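Local coordinates for heat shock protein, putative (PDB 1Y6Z) that belongs to the Hsp90 family and, as the middle domain of a longer chaperone, probably takes part in ATP-dependent folding of other proteins, at residues 206-211 with 238-243; 214-219 with 231-236; 245-250 with 254-259; 149-154 with 175-180. All blocks are in the same frame, centred on the assembly; numbering follows the deposited sequence.

Interactions 1, 2 and 3 share one small three-stranded parallel sheet, ordered 231-234, 204-208, 256-258, whereas interaction 4 joins that unit to the helices preceding it. The centres of interactions 1 and 2 lie about 8 Å apart, and the backbone pair Gly209 N to Ser234 O, at 2.6 Å, links their neighbouring strands. Helix 237-249 serves both interaction 1 and interaction 3, whose centres are about 12 Å apart; Tyr206 N meets Leu257 O at 2.8 Å. Interaction 4 lies nearer the middle of the chain. Its segment 175-180 reaches interaction 2 through Phe233 N and Tyr179 O, 2.7 Å apart, and interaction 1 through Phe178, which packs on Leu243 and Cys242.

Interaction 1: 206-211 with 238-243; sequences YISGEN and IDEFCL
Glu240 and Leu243, three residues apart on helix 237-249, both reach Tyr206 of strand 204-208. The helix belongs to a beta-alpha-beta crossover: it leaves strand 231-234, passes over the middle strand 204-208 and leads to strand 256-258 on the far side, as expected in the small alpha-beta-alpha part of an Hsp90 middle domain. The axes of strand 206-208 and helix 238-243 approach to 9.6 Å at 144°, so the two run roughly antiparallel. Early in the helical segment, Asp239 turns to other partners, with a salt bridge to Lys159 and a bond from the backbone N of Leu235.

Glu240 follows. With CG anti to the backbone N (chi1 -163°) and a bend at the next bond, its carboxylate reaches back to the strand, where the two oxygens do different work. OE2 accepts from Ser208 OG; the modelled separation of 2.4 Å is very short and its exact value is doubtful. The hydroxyl of Ser234 is a second partner of OE2, so one carboxylate oxygen connects the helix with two adjacent strands. OE1 lies in the plane of the Tyr206 ring at its edge, 3.3 Å from CE1, and at most a weak bond relates it to the tyrosine hydroxyl.

One turn on, Leu243 covers a face of the same ring. Its CB stands over the ring centre, 3.6 Å from the centroid in a CH-pi contact, while Leu243 CD1 lies on the same side but past the rim, beside the CG-CD1 bond, 3.9 Å from Tyr206 CG.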
loop_
_atom_site.group_PDB
_atom_site.type_symbol
_atom_site.label_atom_id
_atom_site.label_comp_id
_atom_site.label_asym_id
_atom_site.label_seq_id
_atom_site.Cartn_x
_atom_site.Cartn_y
_atom_site.Cartn_z
ATOM N N TYR B 206 10.136 11.511 21.341
ATOM C CA TYR B 206 9.566 12.838 21.144
ATOM C C TYR B 206 9.439 13.638 22.439
ATOM O O TYR B 206 9.513 13.077 23.511
ATOM C CB TYR B 206 8.201 12.747 20.439
ATOM C CG TYR B 206 7.057 12.312 21.307
ATOM C CD1 TYR B 206 6.231 13.260 21.915
ATOM C CD2 TYR B 206 6.770 10.969 21.483
ATOM C CE1 TYR B 206 5.163 12.873 22.694
ATOM C CE2 TYR B 206 5.699 10.570 22.282
ATOM C CZ TYR B 206 4.909 11.543 22.875
ATOM O OH TYR B 206 3.841 11.165 23.642
ATOM N N ILE B 207 9.227 14.942 22.312
ATOM C CA ILE B 207 9.105 15.842 23.486
ATOM C C ILE B 207 8.073 16.967 23.304
ATOM O O ILE B 207 8.194 17.787 22.379
ATOM C CB ILE B 207 10.485 16.447 23.895
ATOM C CG1 ILE B 207 10.357 17.304 25.169
ATOM C CG2 ILE B 207 11.146 17.275 22.751
ATOM C CD1 ILE B 207 11.675 17.450 25.937
ATOM N N SER B 208 7.078 17.010 24.200
ATOM C CA SER B 208 6.165 18.167 24.278
ATOM C C SER B 208 6.936 19.497 24.281
ATOM O O SER B 208 7.746 19.778 25.192
ATOM C CB SER B 208 5.260 18.076 25.510
ATOM O OG SER B 208 4.398 16.942 25.451
ATOM N N GLY B 209 6.699 20.296 23.243
ATOM C CA GLY B 209 7.310 21.601 23.086
ATOM C C GLY B 209 6.239 22.675 23.039
ATOM O O GLY B 209 5.036 22.375 22.917
ATOM N N GLU B 210 6.683 23.927 23.151
ATOM C CA GLU B 210 5.806 25.090 23.167
ATOM C C GLU B 210 5.949 25.831 21.843
ATOM O O GLU B 210 4.990 26.418 21.336
ATOM C CB GLU B 210 6.180 25.994 24.357
ATOM C CG GLU B 210 5.445 27.326 24.466
ATOM C CD GLU B 210 3.979 27.192 24.885
ATOM O OE1 GLU B 210 3.241 28.192 24.718
ATOM O OE2 GLU B 210 3.566 26.112 25.373
ATOM N N ASN B 211 7.154 25.752 21.294
ATOM C CA ASN B 211 7.588 26.443 20.087
ATOM C C ASN B 211 8.691 25.564 19.491
ATOM O O ASN B 211 9.296 24.761 20.209
ATOM C CB ASN B 211 8.149 27.820 20.475
ATOM C CG ASN B 211 8.494 28.691 19.275
ATOM O OD1 ASN B 211 9.445 28.416 18.531
ATOM N ND2 ASN B 211 7.731 29.773 19.096
ATOM N N ILE B 238 -2.786 17.727 19.286
ATOM C CA ILE B 238 -2.936 16.814 18.103
ATOM C C ILE B 238 -1.623 16.087 17.784
ATOM O O ILE B 238 -1.665 14.860 17.671
ATOM C CB ILE B 238 -3.598 17.392 16.816
ATOM C CG1 ILE B 238 -5.120 17.520 16.986
ATOM C CG2 ILE B 238 -3.511 16.368 15.689
ATOM C CD1 ILE B 238 -5.827 18.445 15.969
ATOM N N ASP B 239 -0.515 16.827 17.671
ATOM C CA ASP B 239 0.847 16.237 17.626
ATOM C C ASP B 239 0.948 15.244 18.783
ATOM O O ASP B 239 1.335 14.068 18.619
ATOM C CB ASP B 239 1.974 17.266 17.757
ATOM C CG ASP B 239 2.142 18.154 16.556
ATOM O OD1 ASP B 239 1.438 17.973 15.517
ATOM O OD2 ASP B 239 3.008 19.067 16.605
ATOM N N GLU B 240 0.549 15.721 19.960
ATOM C CA GLU B 240 0.599 14.956 21.199
ATOM C C GLU B 240 -0.247 13.681 21.210
ATOM O O GLU B 240 0.272 12.621 21.524
ATOM C CB GLU B 240 0.304 15.884 22.396
ATOM C CG GLU B 240 0.701 15.334 23.758
ATOM C CD GLU B 240 2.207 15.274 23.956
ATOM O OE1 GLU B 240 2.700 14.189 24.365
ATOM O OE2 GLU B 240 2.893 16.309 23.704
ATOM N N PHE B 241 -1.532 13.757 20.835
ATOM C CA PHE B 241 -2.327 12.521 20.718
ATOM C C PHE B 241 -1.837 11.615 19.612
ATOM O O PHE B 241 -2.033 10.399 19.691
ATOM C CB PHE B 241 -3.810 12.778 20.482
ATOM C CG PHE B 241 -4.547 13.200 21.713
ATOM C CD1 PHE B 241 -4.736 12.303 22.771
ATOM C CD2 PHE B 241 -5.044 14.499 21.824
ATOM C CE1 PHE B 241 -5.405 12.691 23.941
ATOM C CE2 PHE B 241 -5.732 14.904 22.987
ATOM C CZ PHE B 241 -5.911 13.991 24.051
ATOM N N CYS B 242 -1.286 12.205 18.558
ATOM C CA CYS B 242 -0.814 11.404 17.432
ATOM C C CYS B 242 0.354 10.554 17.918
ATOM O O CYS B 242 0.360 9.317 17.814
ATOM C CB CYS B 242 -0.357 12.289 16.274
ATOM S SG CYS B 242 0.409 11.344 14.867
ATOM N N LEU B 243 1.338 11.261 18.448
ATOM C CA LEU B 243 2.563 10.604 18.962
ATOM C C LEU B 243 2.288 9.581 20.061
ATOM O O LEU B 243 2.816 8.495 19.990
ATOM C CB LEU B 243 3.625 11.628 19.349
ATOM C CG LEU B 243 4.198 12.217 18.066
ATOM C CD1 LEU B 243 4.913 13.548 18.270
ATOM C CD2 LEU B 243 5.127 11.170 17.462
#

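Interaction 2: 214-219 with 231-236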
loop_
_atom_site.group_PDB
_atom_site.type_symbol
_atom_site.label_atom_id
_atom_site.label_comp_id
_atom_site.label_asym_id
_atom_site.label_seq_id
_atom_site.Cartn_x
_atom_site.Cartn_y
_atom_site.Cartn_z
ATOM N N THR B 214 11.901 26.815 21.368
ATOM C CA THR B 214 11.932 26.528 22.800
ATOM C C THR B 214 11.981 25.029 23.122
ATOM O O THR B 214 12.431 24.645 24.202
ATOM C CB THR B 214 10.738 27.166 23.559
ATOM O OG1 THR B 214 9.594 26.297 23.514
ATOM C CG2 THR B 214 10.387 28.543 22.994
ATOM N N ALA B 215 11.514 24.205 22.182
ATOM C CA ALA B 215 11.345 22.752 22.386
ATOM C C ALA B 215 12.654 22.009 22.620
ATOM O O ALA B 215 12.732 21.170 23.508
ATOM C CB ALA B 215 10.582 22.122 21.205
ATOM N N GLN B 216 13.672 22.315 21.821
ATOM C CA GLN B 216 14.988 21.685 21.982
ATOM C C GLN B 216 15.841 22.277 23.113
ATOM O O GLN B 216 16.890 21.725 23.462
ATOM C CB GLN B 216 15.774 21.653 20.664
ATOM C CG GLN B 216 15.805 22.951 19.896
ATOM C CD GLN B 216 16.881 22.959 18.832
ATOM O OE1 GLN B 216 17.189 21.929 18.217
ATOM N NE2 GLN B 216 17.470 24.131 18.604
ATOM N N ASN B 217 15.380 23.390 23.678
ATOM C CA ASN B 217 16.035 24.025 24.815
ATOM C C ASN B 217 15.795 23.294 26.115
ATOM O O ASN B 217 16.464 23.573 27.121
ATOM C CB ASN B 217 15.603 25.484 24.961
ATOM C CG ASN B 217 16.640 26.434 24.431
ATOM O OD1 ASN B 217 16.999 26.387 23.245
ATOM N ND2 ASN B 217 17.161 27.289 25.312
ATOM N N SER B 218 14.843 22.365 26.091
ATOM C CA SER B 218 14.497 21.585 27.267
ATOM C C SER B 218 15.721 20.928 27.928
ATOM O O SER B 218 16.596 20.381 27.245
ATOM C CB SER B 218 13.434 20.538 26.916
ATOM O OG SER B 218 12.946 19.883 28.079
ATOM N N PRO B 219 15.815 21.058 29.259
ATOM C CA PRO B 219 16.724 20.336 30.166
ATOM C C PRO B 219 16.559 18.815 30.127
ATOM O O PRO B 219 17.562 18.093 30.079
ATOM C CB PRO B 219 16.323 20.877 31.543
ATOM C CG PRO B 219 15.839 22.269 31.234
ATOM C CD PRO B 219 15.035 22.075 29.986
ATOM N N VAL B 231 15.188 13.771 18.358
ATOM C CA VAL B 231 13.938 13.774 19.079
ATOM C C VAL B 231 12.952 14.641 18.301
ATOM O O VAL B 231 13.233 15.786 17.958
ATOM C CB VAL B 231 14.081 14.387 20.491
ATOM C CG1 VAL B 231 12.734 14.479 21.207
ATOM C CG2 VAL B 231 15.000 13.534 21.325
ATOM N N LEU B 232 11.769 14.089 18.062
ATOM C CA LEU B 232 10.706 14.855 17.391
ATOM C C LEU B 232 10.024 15.796 18.360
ATOM O O LEU B 232 9.940 15.502 19.553
ATOM C CB LEU B 232 9.623 13.910 16.879
ATOM C CG LEU B 232 10.158 12.721 16.097
ATOM C CD1 LEU B 232 9.015 11.652 16.039
ATOM C CD2 LEU B 232 10.644 13.261 14.761
ATOM N N PHE B 233 9.476 16.884 17.832
ATOM C CA PHE B 233 8.718 17.820 18.660
ATOM C C PHE B 233 7.192 17.674 18.515
ATOM O O PHE B 233 6.660 17.695 17.399
ATOM C CB PHE B 233 9.120 19.253 18.301
ATOM C CG PHE B 233 10.602 19.558 18.468
ATOM C CD1 PHE B 233 11.216 20.496 17.646
ATOM C CD2 PHE B 233 11.374 18.912 19.441
ATOM C CE1 PHE B 233 12.589 20.795 17.796
ATOM C CE2 PHE B 233 12.755 19.193 19.591
ATOM C CZ PHE B 233 13.350 20.116 18.780
ATOM N N SER B 234 6.515 17.512 19.650
ATOM C CA SER B 234 5.066 17.658 19.761
ATOM C C SER B 234 4.735 19.119 20.169
ATOM O O SER B 234 5.213 19.645 21.180
ATOM C CB SER B 234 4.494 16.617 20.726
ATOM O OG SER B 234 3.145 16.886 21.074
ATOM N N LEU B 235 3.973 19.803 19.330
ATOM C CA LEU B 235 3.660 21.195 19.595
ATOM C C LEU B 235 2.153 21.406 19.797
ATOM O O LEU B 235 1.718 22.497 20.139
ATOM C CB LEU B 235 4.239 22.088 18.505
ATOM C CG LEU B 235 5.711 21.895 18.075
ATOM C CD1 LEU B 235 6.062 22.766 16.896
ATOM C CD2 LEU B 235 6.751 22.122 19.196
ATOM N N GLU B 236 1.341 20.366 19.638
ATOM C CA GLU B 236 -0.028 20.519 20.084
ATOM C C GLU B 236 -0.697 19.262 20.546
ATOM O O GLU B 236 -0.172 18.141 20.288
ATOM C CB GLU B 236 -0.869 21.223 19.044
ATOM C CG GLU B 236 -1.177 20.456 17.770
ATOM C CD GLU B 236 -2.021 21.347 16.848
ATOM O OE1 GLU B 236 -1.410 21.904 15.895
ATOM O OE2 GLU B 236 -3.254 21.539 17.162
#
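Ala215 meets Phe233 through a single methyl group set squarely over the aromatic ring. It lies in the short, weakly bonded helix 212-215, and its CB lies 3.7 Å from the ring centroid, only 11° off the ring normal, in a CH-pi contact. The same methyl also reaches Leu235, with CD2 at 4.3 Å, so it spans the end of the strand as well as the ring. Gln216 comes next and takes the outer end of the phenylalanine: its CB is 3.4 Å from Phe233 CZ, in an oblique approach. With chi1 at 47°, CG stands between the backbone N and the carbonyl carbon, a rotation that leaves it 3.9 Å from Phe233 CZ, and the extended chain beyond it carries an amide whose plane is 81° from that of the ring. A type I turn from Ala215 to Ser218 then bends the chain away, and the carbonyl oxygen of Gln216 accepts from Lys225.

Phe233 also packs on Ile207 of the adjacent strand and on Ile181. Its neighbour Ser234 points to the other side of the sheet, where helix 237-249 lies. Segment 214-219 thus covers the sheet face opposite that helix, giving the layered packing of an alpha-beta-alpha sandwich, here the small one of the Hsp90 middle domain.

Interaction 3: 245-250 with 254-259; sequences SLTVNK and YEVLDV
The carboxylate of Glu255 meets the end of Lys250 at one oxygen, OE1, which lies 3.7 Å from Lys250 CE and forms a long salt bridge with NZ at 3.8 Å. The stronger polar partner of that ammonium group is the carbonyl oxygen of Gly253, in the loop between helix and strand. The ring of Tyr254 takes little part; its side chain leads away from the helix and packs on Ile204 and Ile194. What Tyr254 offers Lys250 is its backbone oxygen, 3.1 Å from Lys250 CB.

Further along, Thr247 binds the strand twice. Its OG1 donates to Val256 O over 2.4 Å, too short for the exact length to be trusted, and a water accepts from Val256 N and donates to Thr247 O, 2.6 Å away. Both backbone polar groups of Val256 are therefore tied to Thr247, the carbonyl directly and the N-H through the water. The valine side chain carries the apolar part: Val256 CG2 touches Leu246 CB at 3.8 Å.

At Lys250 the backbone leaves helical angles with a positive phi, and the chain turns back for the last leg of the beta-alpha-beta crossover. Strand 256-258 pairs with strand 204-208 at the border of the sheet, while Leu246 packs on Val162 of helix 145-164 and Leu190 of helix 190-195.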
loop_
_atom_site.group_PDB
_atom_site.type_symbol
_atom_site.label_atom_id
_atom_site.label_comp_id
_atom_site.label_asym_id
_atom_site.label_seq_id
_atom_site.Cartn_x
_atom_site.Cartn_y
_atom_site.Cartn_z
ATOM N N SER B 245 -0.432 7.756 20.417
ATOM C CA SER B 245 -1.052 6.553 19.850
ATOM C C SER B 245 -0.035 5.593 19.238
ATOM O O SER B 245 -0.274 4.395 19.147
ATOM C CB SER B 245 -2.073 6.934 18.768
ATOM O OG SER B 245 -3.082 7.720 19.349
ATOM N N LEU B 246 1.089 6.131 18.781
ATOM C CA LEU B 246 2.159 5.291 18.270
ATOM C C LEU B 246 2.852 4.651 19.464
ATOM O O LEU B 246 3.376 3.543 19.361
ATOM C CB LEU B 246 3.123 6.121 17.441
ATOM C CG LEU B 246 2.477 6.689 16.162
ATOM C CD1 LEU B 246 3.412 7.664 15.512
ATOM C CD2 LEU B 246 2.083 5.588 15.216
ATOM N N THR B 247 2.770 5.356 20.589
ATOM C CA THR B 247 3.329 4.961 21.897
ATOM C C THR B 247 2.683 3.680 22.424
ATOM O O THR B 247 3.269 3.026 23.276
ATOM C CB THR B 247 3.164 6.124 22.920
ATOM O OG1 THR B 247 4.304 6.980 22.897
ATOM C CG2 THR B 247 2.926 5.648 24.320
ATOM N N VAL B 248 1.489 3.332 21.916
ATOM C CA VAL B 248 0.784 2.110 22.340
ATOM C C VAL B 248 0.817 0.916 21.367
ATOM O O VAL B 248 1.030 -0.198 21.808
ATOM C CB VAL B 248 -0.627 2.368 23.038
ATOM C CG1 VAL B 248 -1.092 3.848 22.957
ATOM C CG2 VAL B 248 -1.712 1.366 22.574
ATOM N N ASN B 249 0.638 1.091 20.058
ATOM C CA ASN B 249 0.928 -0.094 19.197
ATOM C C ASN B 249 2.134 0.041 18.299
ATOM O O ASN B 249 2.281 -0.711 17.321
ATOM C CB ASN B 249 -0.279 -0.648 18.424
ATOM C CG ASN B 249 -0.779 -2.005 18.981
ATOM O OD1 ASN B 249 -0.897 -2.196 20.208
ATOM N ND2 ASN B 249 -1.109 -2.937 18.071
ATOM N N LYS B 250 2.999 0.990 18.667
ATOM C CA LYS B 250 4.331 1.147 18.060
ATOM C C LYS B 250 4.225 1.765 16.664
ATOM O O LYS B 250 3.128 2.072 16.171
ATOM C CB LYS B 250 5.061 -0.212 17.986
ATOM C CG LYS B 250 5.363 -0.912 19.359
ATOM C CD LYS B 250 6.127 -2.201 19.091
ATOM C CE LYS B 250 6.977 -2.643 20.265
ATOM N NZ LYS B 250 8.232 -3.313 19.797
ATOM N N TYR B 254 8.767 -0.161 16.276
ATOM C CA TYR B 254 9.496 0.764 17.169
ATOM C C TYR B 254 8.610 1.343 18.239
ATOM O O TYR B 254 7.498 1.765 17.971
ATOM C CB TYR B 254 10.100 1.922 16.378
ATOM C CG TYR B 254 11.162 1.477 15.432
ATOM C CD1 TYR B 254 10.872 1.210 14.110
ATOM C CD2 TYR B 254 12.461 1.260 15.882
ATOM C CE1 TYR B 254 11.867 0.772 13.226
ATOM C CE2 TYR B 254 13.461 0.835 15.025
ATOM C CZ TYR B 254 13.153 0.579 13.702
ATOM O OH TYR B 254 14.152 0.159 12.857
ATOM N N GLU B 255 9.117 1.372 19.460
ATOM C CA GLU B 255 8.449 2.068 20.519
ATOM C C GLU B 255 8.685 3.558 20.320
ATOM O O GLU B 255 9.706 3.946 19.770
ATOM C CB GLU B 255 8.967 1.557 21.860
ATOM C CG GLU B 255 8.194 0.341 22.297
ATOM C CD GLU B 255 8.902 -0.437 23.357
ATOM O OE1 GLU B 255 9.053 -1.673 23.158
ATOM O OE2 GLU B 255 9.314 0.187 24.377
ATOM N N VAL B 256 7.719 4.376 20.725
ATOM C CA VAL B 256 7.805 5.812 20.543
ATOM C C VAL B 256 7.691 6.504 21.899
ATOM O O VAL B 256 6.611 6.594 22.489
ATOM C CB VAL B 256 6.664 6.301 19.609
ATOM C CG1 VAL B 256 6.631 7.808 19.584
ATOM C CG2 VAL B 256 6.838 5.695 18.200
ATOM N N LEU B 257 8.799 6.998 22.405
ATOM C CA LEU B 257 8.830 7.401 23.803
ATOM C C LEU B 257 8.753 8.900 23.987
ATOM O O LEU B 257 9.456 9.664 23.309
ATOM C CB LEU B 257 10.116 6.852 24.434
ATOM C CG LEU B 257 10.066 5.456 25.069
ATOM C CD1 LEU B 257 9.241 4.383 24.339
ATOM C CD2 LEU B 257 11.494 4.993 25.306
ATOM N N ASP B 258 7.889 9.320 24.905
ATOM C CA ASP B 258 7.891 10.690 25.368
ATOM C C ASP B 258 9.175 10.779 26.194
ATOM O O ASP B 258 9.457 9.847 26.958
ATOM C CB ASP B 258 6.656 10.959 26.256
ATOM C CG ASP B 258 6.478 12.441 26.599
ATOM O OD1 ASP B 258 5.336 12.854 26.885
ATOM O OD2 ASP B 258 7.462 13.205 26.601
ATOM N N VAL B 259 9.935 11.863 26.024
ATOM C CA VAL B 259 11.197 12.107 26.754
ATOM C C VAL B 259 10.945 12.255 28.270
ATOM O O VAL B 259 11.898 12.268 29.067
ATOM C CB VAL B 259 11.921 13.373 26.185
ATOM C CG1 VAL B 259 12.879 14.009 27.183
ATOM C CG2 VAL B 259 12.641 13.038 24.889
HETATM O O HOH W 1 5.799 2.971 22.542
#

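Interaction 4: 149-154 with 175-180; sequences KFLNTF and LVEFYS
Leu151 projects from helix 145-164 onto segment 175-180, and its two methyl groups divide the contact between Glu177 and Leu175. From CB, directed at the segment, the chain continues to CG, which lies anti to the carbonyl carbon (chi1 -67°), and forks there. CD1 reaches Glu177 and meets the whole length of its side chain: CB at 3.9 Å, CG at 3.6 Å, and the carboxylate carbon CD at 3.4 Å. The methyl sits over the flat face of the carboxylate, equally far from OE1 and OE2 (3.7 Å to each). The other branch, CD2, rests 3.7 Å from the backbone oxygen of Leu175.

The two side chains cross at about a right angle, and the meeting is plain packing. The polar end of Glu177 is held from elsewhere, since OE2 accepts from the indole NE1 of Trp147, one turn before Leu151 on the same helix; that bond helps keep the carboxylate beside the leucine. Within the helix, Lys149 O receives both the backbone N and the hydroxyl of Thr153, with OG1 at 2.9 Å and 36° out of the carbonyl plane.

Leu175 itself packs on Met136 of helix 121-141 and on Leu158, while Phe178 lies against Lys159 of helix 145-164 and pairs through its backbone with Thr188 of strand 188-189. Segment 175-180 therefore runs from the pair of long helices, 121-141 and 145-164, to the small parallel sheet.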
loop_
_atom_site.group_PDB
_atom_site.type_symbol
_atom_site.label_atom_id
_atom_site.label_comp_id
_atom_site.label_asym_id
_atom_site.label_seq_id
_atom_site.Cartn_x
_atom_site.Cartn_y
_atom_site.Cartn_z
ATOM N N LYS B 149 2.430 21.792 1.359
ATOM C CA LYS B 149 1.114 22.464 1.350
ATOM C C LYS B 149 -0.022 21.570 1.842
ATOM O O LYS B 149 -0.757 21.932 2.757
ATOM C CB LYS B 149 0.782 22.874 -0.073
ATOM C CG LYS B 149 -0.431 23.728 -0.194
ATOM C CD LYS B 149 -0.535 24.172 -1.643
ATOM C CE LYS B 149 -0.690 25.663 -1.713
ATOM N NZ LYS B 149 -1.876 26.011 -2.509
ATOM N N PHE B 150 -0.116 20.372 1.269
ATOM C CA PHE B 150 -1.070 19.393 1.784
ATOM C C PHE B 150 -0.900 19.187 3.309
ATOM O O PHE B 150 -1.861 19.290 4.059
ATOM C CB PHE B 150 -0.970 18.070 1.009
ATOM C CG PHE B 150 -1.814 16.993 1.590
ATOM C CD1 PHE B 150 -3.199 16.971 1.356
ATOM C CD2 PHE B 150 -1.238 16.000 2.389
ATOM C CE1 PHE B 150 -3.988 16.006 1.926
ATOM C CE2 PHE B 150 -1.996 15.012 2.953
ATOM C CZ PHE B 150 -3.377 15.011 2.750
ATOM N N LEU B 151 0.309 18.875 3.797
ATOM C CA LEU B 151 0.464 18.657 5.242
ATOM C C LEU B 151 0.202 19.917 6.065
ATOM O O LEU B 151 -0.405 19.854 7.142
ATOM C CB LEU B 151 1.835 18.036 5.592
ATOM C CG LEU B 151 2.084 16.588 5.104
ATOM C CD1 LEU B 151 3.533 16.242 5.512
ATOM C CD2 LEU B 151 1.111 15.542 5.611
ATOM N N ASN B 152 0.642 21.068 5.558
ATOM C CA ASN B 152 0.334 22.359 6.273
ATOM C C ASN B 152 -1.176 22.615 6.477
ATOM O O ASN B 152 -1.578 23.175 7.501
ATOM C CB ASN B 152 0.934 23.564 5.527
ATOM C CG ASN B 152 2.461 23.680 5.673
ATOM O OD1 ASN B 152 3.114 24.374 4.868
ATOM N ND2 ASN B 152 3.028 23.005 6.657
ATOM N N THR B 153 -2.009 22.175 5.529
ATOM C CA THR B 153 -3.497 22.392 5.568
ATOM C C THR B 153 -4.265 21.226 6.203
ATOM O O THR B 153 -5.185 21.453 7.018
ATOM C CB THR B 153 -4.041 22.575 4.131
ATOM O OG1 THR B 153 -3.177 23.475 3.414
ATOM C CG2 THR B 153 -5.578 23.040 4.071
ATOM N N PHE B 154 -3.907 19.997 5.786
ATOM C CA PHE B 154 -4.667 18.803 6.121
ATOM C C PHE B 154 -3.914 17.777 6.978
ATOM O O PHE B 154 -4.487 16.792 7.419
ATOM C CB PHE B 154 -5.159 18.113 4.833
ATOM C CG PHE B 154 -6.038 18.965 3.995
ATOM C CD1 PHE B 154 -5.604 19.391 2.721
ATOM C CD2 PHE B 154 -7.331 19.327 4.438
ATOM C CE1 PHE B 154 -6.430 20.217 1.865
ATOM C CE2 PHE B 154 -8.187 20.165 3.608
ATOM C CZ PHE B 154 -7.710 20.619 2.311
ATOM N N LEU B 175 2.891 9.009 6.745
ATOM C CA LEU B 175 2.696 10.283 5.993
ATOM C C LEU B 175 2.922 11.533 6.834
ATOM O O LEU B 175 3.203 12.568 6.273
ATOM C CB LEU B 175 1.267 10.390 5.370
ATOM C CG LEU B 175 0.867 9.218 4.409
ATOM C CD1 LEU B 175 -0.628 9.172 3.974
ATOM C CD2 LEU B 175 1.835 9.298 3.204
ATOM N N VAL B 176 2.711 11.421 8.151
ATOM C CA VAL B 176 2.698 12.583 9.067
ATOM C C VAL B 176 4.183 13.049 9.243
ATOM O O VAL B 176 5.090 12.236 9.069
ATOM C CB VAL B 176 2.011 12.260 10.432
ATOM C CG1 VAL B 176 0.552 11.789 10.314
ATOM C CG2 VAL B 176 2.787 11.209 11.203
ATOM N N GLU B 177 4.395 14.359 9.507
ATOM C CA GLU B 177 5.729 14.944 9.642
ATOM C C GLU B 177 5.800 15.867 10.861
ATOM O O GLU B 177 4.788 16.506 11.230
ATOM C CB GLU B 177 6.135 15.647 8.331
ATOM C CG GLU B 177 6.304 14.690 7.141
ATOM C CD GLU B 177 6.821 15.372 5.885
ATOM O OE1 GLU B 177 7.207 16.565 5.956
ATOM O OE2 GLU B 177 6.833 14.684 4.842
ATOM N N PHE B 178 6.983 15.901 11.499
ATOM C CA PHE B 178 7.214 16.697 12.721
ATOM C C PHE B 178 8.584 17.303 12.651
ATOM O O PHE B 178 9.502 16.747 12.034
ATOM C CB PHE B 178 7.167 15.856 14.020
ATOM C CG PHE B 178 5.923 15.061 14.169
ATOM C CD1 PHE B 178 5.842 13.765 13.665
ATOM C CD2 PHE B 178 4.799 15.609 14.776
ATOM C CE1 PHE B 178 4.689 13.021 13.773
ATOM C CE2 PHE B 178 3.614 14.856 14.909
ATOM C CZ PHE B 178 3.559 13.553 14.395
ATOM N N TYR B 179 8.703 18.469 13.275
ATOM C CA TYR B 179 9.998 19.105 13.434
ATOM C C TYR B 179 10.760 18.246 14.421
ATOM O O TYR B 179 10.152 17.621 15.272
ATOM C CB TYR B 179 9.810 20.531 13.981
ATOM C CG TYR B 179 9.414 21.520 12.904
ATOM C CD1 TYR B 179 8.154 22.130 12.896
ATOM C CD2 TYR B 179 10.269 21.767 11.847
ATOM C CE1 TYR B 179 7.799 23.034 11.864
ATOM C CE2 TYR B 179 9.935 22.655 10.826
ATOM C CZ TYR B 179 8.708 23.286 10.836
ATOM O OH TYR B 179 8.409 24.154 9.783
ATOM N N SER B 180 12.091 18.244 14.321
ATOM C CA SER B 180 12.905 17.541 15.298
ATOM C C SER B 180 14.111 18.413 15.628
ATOM O O SER B 180 14.239 19.509 15.063
ATOM C CB SER B 180 13.366 16.209 14.745
ATOM O OG SER B 180 14.315 16.413 13.724
#